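Local coordinates for protein SSD1 (Saccharomyces cerevisiae S288C, PDB 7AM1) that binds mRNA, including untranslated regions, acts in translational repression as a non-enzymatic pseudonuclease of the RNase II family, and is implicated in control of the G1 phase, at residues Asn428-Ser433 with Ala668-His673; Leu718-Asn723 with Asp834-Glu839. All coordinates share one frame; numbering follows the deposited sequence.

Contact 1: Asn428-Ser433 with Ala668-His673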
loop_
_atom_site.group_PDB
_atom_site.type_symbol
_atom_site.label_atom_id
_atom_site.label_comp_id
_atom_site.label_asym_id
_atom_site.label_seq_id
_atom_site.Cartn_x
_atom_site.Cartn_y
_atom_site.Cartn_z
ATOM N N ASN A 428 15.320 3.559 9.967
ATOM C CA ASN A 428 16.356 3.013 9.107
ATOM C C ASN A 428 16.300 1.489 9.082
ATOM O O ASN A 428 15.756 0.843 9.979
ATOM C CB ASN A 428 17.749 3.428 9.589
ATOM C CG ASN A 428 17.943 4.923 9.619
ATOM O OD1 ASN A 428 17.400 5.654 8.788
ATOM N ND2 ASN A 428 18.739 5.389 10.577
ATOM N N LEU A 429 16.893 0.909 8.040
ATOM C CA LEU A 429 17.204 -0.515 8.087
ATOM C C LEU A 429 18.452 -0.755 8.927
ATOM O O LEU A 429 18.475 -1.645 9.785
ATOM C CB LEU A 429 17.400 -1.064 6.674
ATOM C CG LEU A 429 17.832 -2.530 6.566
ATOM C CD1 LEU A 429 16.759 -3.445 7.132
ATOM C CD2 LEU A 429 18.152 -2.896 5.124
ATOM N N LEU A 430 19.478 0.048 8.705
ATOM C CA LEU A 430 20.804 -0.127 9.273
ATOM C C LEU A 430 21.042 0.858 10.403
ATOM O O LEU A 430 20.264 1.793 10.613
ATOM C CB LEU A 430 21.857 0.063 8.180
ATOM C CG LEU A 430 21.734 -0.886 6.986
ATOM C CD1 LEU A 430 22.610 -0.420 5.833
ATOM C CD2 LEU A 430 22.096 -2.302 7.401
ATOM N N PRO A 431 22.118 0.674 11.168
ATOM C CA PRO A 431 22.485 1.684 12.166
ATOM C C PRO A 431 22.747 3.026 11.504
ATOM O O PRO A 431 23.201 3.101 10.360
ATOM C CB PRO A 431 23.757 1.114 12.806
ATOM C CG PRO A 431 23.700 -0.355 12.539
ATOM C CD PRO A 431 23.020 -0.491 11.203
ATOM N N GLN A 432 22.459 4.097 12.249
ATOM C CA GLN A 432 22.688 5.442 11.737
ATOM C C GLN A 432 24.108 5.598 11.216
ATOM O O GLN A 432 24.340 6.274 10.208
ATOM C CB GLN A 432 22.419 6.474 12.834
ATOM C CG GLN A 432 21.135 7.253 12.649
ATOM C CD GLN A 432 21.144 8.088 11.386
ATOM O OE1 GLN A 432 22.204 8.420 10.858
ATOM N NE2 GLN A 432 19.960 8.427 10.891
ATOM N N SER A 433 25.073 4.959 11.885
ATOM C CA SER A 433 26.467 5.069 11.474
ATOM C C SER A 433 26.682 4.558 10.057
ATOM O O SER A 433 27.559 5.059 9.345
ATOM C CB SER A 433 27.358 4.303 12.454
ATOM O OG SER A 433 27.006 2.929 12.491
ATOM N N ALA A 668 16.292 -7.816 1.657
ATOM C CA ALA A 668 16.323 -8.779 0.562
ATOM C C ALA A 668 17.473 -8.474 -0.390
ATOM O O ALA A 668 18.140 -9.388 -0.892
ATOM C CB ALA A 668 14.992 -8.769 -0.190
ATOM N N ASP A 669 17.729 -7.185 -0.635
ATOM C CA ASP A 669 18.824 -6.787 -1.511
ATOM C C ASP A 669 20.169 -7.270 -0.988
ATOM O O ASP A 669 21.079 -7.541 -1.781
ATOM C CB ASP A 669 18.830 -5.265 -1.677
ATOM C CG ASP A 669 17.591 -4.750 -2.394
ATOM O OD1 ASP A 669 16.476 -5.134 -1.983
ATOM O OD2 ASP A 669 17.723 -3.955 -3.351
ATOM N N HIS A 670 20.325 -7.375 0.336
ATOM C CA HIS A 670 21.565 -7.909 0.888
ATOM C C HIS A 670 21.792 -9.334 0.409
ATOM O O HIS A 670 22.892 -9.686 -0.029
ATOM C CB HIS A 670 21.543 -7.865 2.415
ATOM C CG HIS A 670 21.640 -6.484 2.981
ATOM N ND1 HIS A 670 22.425 -6.182 4.073
ATOM C CD2 HIS A 670 21.054 -5.322 2.605
ATOM C CE1 HIS A 670 22.317 -4.895 4.346
ATOM N NE2 HIS A 670 21.491 -4.350 3.470
ATOM N N VAL A 671 20.758 -10.173 0.496
ATOM C CA VAL A 671 20.864 -11.542 0.003
ATOM C C VAL A 671 21.196 -11.540 -1.483
ATOM O O VAL A 671 22.080 -12.270 -1.945
ATOM C CB VAL A 671 19.563 -12.315 0.287
ATOM C CG1 VAL A 671 19.683 -13.746 -0.202
ATOM C CG2 VAL A 671 19.223 -12.278 1.777
ATOM N N VAL A 672 20.489 -10.713 -2.254
ATOM C CA VAL A 672 20.740 -10.635 -3.690
ATOM C C VAL A 672 22.165 -10.168 -3.963
ATOM O O VAL A 672 22.835 -10.679 -4.869
ATOM C CB VAL A 672 19.703 -9.714 -4.360
ATOM C CG1 VAL A 672 20.076 -9.448 -5.818
ATOM C CG2 VAL A 672 18.310 -10.318 -4.253
ATOM N N HIS A 673 22.652 -9.188 -3.202
ATOM C CA HIS A 673 24.017 -8.716 -3.413
ATOM C C HIS A 673 25.033 -9.824 -3.152
ATOM O O HIS A 673 25.989 -9.996 -3.919
ATOM C CB HIS A 673 24.303 -7.511 -2.521
ATOM C CG HIS A 673 23.740 -6.227 -3.044
ATOM N ND1 HIS A 673 24.321 -5.005 -2.787
ATOM C CD2 HIS A 673 22.643 -5.974 -3.797
ATOM C CE1 HIS A 673 23.612 -4.054 -3.368
ATOM N NE2 HIS A 673 22.588 -4.614 -3.985
#
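Leu429 and Leu430, neighbours in the turn that leads into helix 432-438, both send a methyl group to the imidazole of His670 on helix 668-681. The two pieces belong to the RNB domain, the part of RNase II-family proteins that holds the nuclease site in active relatives; Ssd1 keeps the fold as a pseudonuclease. Ahead of the leucines, the carbonyl of Asn428 is hydrogen-bonded by Arg416. Leu429 has its CG anti to the backbone N (chi1 176°), and the branch ending in CD2 reaches the ring, 4.0 Å from His670 NE2. The two side chains run past each other in opposite senses, while the carbonyl of Leu429 takes a hydrogen bond from the hydroxyl of Tyr329. Leu430 turns the other way at its first torsion, with CG beside the backbone N (chi1 -59°), and its CD2 lies 4.0 Å from CE1 of His670. Both methyls meet the ring obliquely. Pro431 then occupies the N-cap position, and the chain enters helix 432-438 at Gln432 and Ser433. The gap between backbones is wide: the nearest CA atoms, those of Leu429 and His670, stand 11.2 Å apart, so the contact is made by side chains that bridge it, burying 92 Å² in all. Tyr667 stacks on the His670 ring. His670 NE2, the atom beside the Leu429 methyl, is hydrogen-bonded to the carbonyl oxygen of Pro663.

Contact 2: Leu718-Asn723 with Asp834-Glu839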
loop_
_atom_site.group_PDB
_atom_site.type_symbol
_atom_site.label_atom_id
_atom_site.label_comp_id
_atom_site.label_asym_id
_atom_site.label_seq_id
_atom_site.Cartn_x
_atom_site.Cartn_y
_atom_site.Cartn_z
ATOM N N LEU A 718 -3.310 12.836 6.678
ATOM C CA LEU A 718 -4.297 13.361 5.741
ATOM C C LEU A 718 -5.609 13.688 6.444
ATOM O O LEU A 718 -6.244 14.707 6.148
ATOM C CB LEU A 718 -4.534 12.354 4.616
ATOM C CG LEU A 718 -5.584 12.780 3.591
ATOM C CD1 LEU A 718 -5.189 14.085 2.924
ATOM C CD2 LEU A 718 -5.792 11.686 2.561
ATOM N N CYS A 719 -6.038 12.828 7.369
ATOM C CA CYS A 719 -7.259 13.101 8.118
ATOM C C CYS A 719 -7.113 14.369 8.948
ATOM O O CYS A 719 -8.035 15.188 9.016
ATOM C CB CYS A 719 -7.599 11.911 9.012
ATOM S SG CYS A 719 -8.244 10.496 8.122
ATOM N N LYS A 720 -5.960 14.541 9.593
ATOM C CA LYS A 720 -5.687 15.770 10.329
ATOM C C LYS A 720 -5.722 16.987 9.413
ATOM O O LYS A 720 -6.225 18.052 9.799
ATOM C CB LYS A 720 -4.329 15.641 11.012
ATOM C CG LYS A 720 -3.874 16.850 11.791
ATOM C CD LYS A 720 -2.606 16.497 12.556
ATOM C CE LYS A 720 -1.666 17.678 12.699
ATOM N NZ LYS A 720 -0.252 17.258 12.480
ATOM N N THR A 721 -5.189 16.846 8.196
ATOM C CA THR A 721 -5.164 17.953 7.245
ATOM C C THR A 721 -6.568 18.269 6.743
ATOM O O THR A 721 -6.957 19.441 6.649
ATOM C CB THR A 721 -4.237 17.605 6.075
ATOM O OG1 THR A 721 -2.894 17.411 6.545
ATOM C CG2 THR A 721 -4.237 18.709 5.050
ATOM N N ILE A 722 -7.350 17.234 6.440
ATOM C CA ILE A 722 -8.723 17.445 5.997
ATOM C C ILE A 722 -9.514 18.198 7.059
ATOM O O ILE A 722 -10.331 19.072 6.744
ATOM C CB ILE A 722 -9.376 16.094 5.648
ATOM C CG1 ILE A 722 -8.836 15.578 4.313
ATOM C CG2 ILE A 722 -10.888 16.236 5.610
ATOM C CD1 ILE A 722 -9.141 14.115 4.040
ATOM N N ASN A 723 -9.303 17.864 8.332
ATOM C CA ASN A 723 -10.067 18.515 9.390
ATOM C C ASN A 723 -9.557 19.921 9.682
ATOM O O ASN A 723 -10.330 20.785 10.112
ATOM C CB ASN A 723 -10.034 17.676 10.664
ATOM C CG ASN A 723 -10.943 16.467 10.585
ATOM O OD1 ASN A 723 -11.809 16.381 9.714
ATOM N ND2 ASN A 723 -10.765 15.535 11.510
ATOM N N ASP A 834 -2.013 28.019 9.815
ATOM C CA ASP A 834 -0.606 28.369 9.685
ATOM C C ASP A 834 0.272 27.376 10.439
ATOM O O ASP A 834 1.351 27.017 9.949
ATOM C CB ASP A 834 -0.358 29.794 10.192
ATOM C CG ASP A 834 -0.824 30.855 9.208
ATOM O OD1 ASP A 834 -0.550 30.712 7.999
ATOM O OD2 ASP A 834 -1.457 31.838 9.646
ATOM N N PRO A 835 -0.134 26.918 11.628
ATOM C CA PRO A 835 0.669 25.882 12.308
ATOM C C PRO A 835 0.839 24.612 11.490
ATOM O O PRO A 835 1.957 24.091 11.381
ATOM C CB PRO A 835 -0.114 25.633 13.605
ATOM C CG PRO A 835 -0.844 26.913 13.853
ATOM C CD PRO A 835 -1.207 27.443 12.494
ATOM N N LEU A 836 -0.246 24.088 10.913
ATOM C CA LEU A 836 -0.130 22.873 10.113
ATOM C C LEU A 836 0.602 23.146 8.805
ATOM O O LEU A 836 1.361 22.298 8.323
ATOM C CB LEU A 836 -1.511 22.285 9.834
ATOM C CG LEU A 836 -1.491 20.935 9.111
ATOM C CD1 LEU A 836 -0.795 19.889 9.962
ATOM C CD2 LEU A 836 -2.902 20.495 8.744
ATOM N N SER A 837 0.386 24.322 8.214
ATOM C CA SER A 837 1.101 24.660 6.990
ATOM C C SER A 837 2.606 24.650 7.227
ATOM O O SER A 837 3.375 24.190 6.374
ATOM C CB SER A 837 0.638 26.020 6.478
ATOM O OG SER A 837 1.075 26.227 5.150
ATOM N N LYS A 838 3.044 25.143 8.388
ATOM C CA LYS A 838 4.455 25.051 8.748
ATOM C C LYS A 838 4.883 23.597 8.911
ATOM O O LYS A 838 5.959 23.202 8.445
ATOM C CB LYS A 838 4.710 25.838 10.036
ATOM C CG LYS A 838 6.158 25.829 10.516
ATOM C CD LYS A 838 7.095 26.455 9.494
ATOM N N GLU A 839 4.048 22.784 9.561
ATOM C CA GLU A 839 4.389 21.381 9.771
ATOM C C GLU A 839 4.590 20.666 8.442
ATOM O O GLU A 839 5.601 19.985 8.236
ATOM C CB GLU A 839 3.292 20.699 10.590
ATOM C CG GLU A 839 3.604 19.264 10.994
ATOM C CD GLU A 839 2.482 18.636 11.805
ATOM O OE1 GLU A 839 2.114 17.476 11.525
ATOM O OE2 GLU A 839 1.963 19.307 12.723
#
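Leu836 and Thr721 make the apolar part of this helix-to-helix contact, where the leucine side chain projects from helix 834-842 onto helix 689-725. Its two methyls divide the work. Leu836 CD2 rests on the backbone of the other helix, 3.7 Å from Thr721 CA, and also comes within 3.8 Å of Thr721 OG1; the leucine and threonine side chains cross at about a right angle. The hydroxyl is not left without a polar partner by this neighbour, since Thr721 OG1 is hydrogen-bonded to the carbonyl oxygen of Leu717, one turn back in the same helix. The other methyl, Leu836 CD1, packs against the end of a lysine, 3.6 Å from Lys720 CE. The leucine's two branches thereby span consecutive residues, Lys720 and Thr721.

The arrangement is an antiparallel pairing of two helices, their N-to-C directions 147° apart and their local axes approaching to 11.1 Å. It lays the short helix 834-842 along the C-terminal part of the long helix 689-725. Elsewhere on helix 689-725, Cys719 and Ile722 both touch Leu904 of strand 903-908, and each also meets strand 888-896.

The electrostatic part lies on the more exposed side. Lys720 and Glu839 reach for each other from opposite directions and form a salt bridge. Lys720 NZ is 2.6 Å from Glu839 OE1 and 3.0 Å from Glu839 OE2, so the ammonium group sits close to both carboxylate oxygens. The glutamate reaches across as an extended chain, whereas the lysine bends at its third and fourth torsions (chi3 147°, chi4 -138°), bringing NZ to the carboxylate while its CE stays against Leu836 CD1.

Overall arrangement
Both halves of contact 1 come before either half of contact 2 in the chain, and the two are separate sites, with centres 33 Å apart and nearest atoms about 19 Å apart. Helix 668-681, which carries the second half of contact 1, is followed directly by helix 689-725, which carries the first half of contact 2. Contact 1 lies inside the RNB domain, a buried link between parts distant in sequence, whereas contact 2 is partly buried and pairs the far end of the long helix with helix 834-842. Helix 689-725 runs from the neighbourhood of helix 668-681, whose Ala668 and Val671 touch its early part, to helix 834-842 and strand 903-908 at its far end.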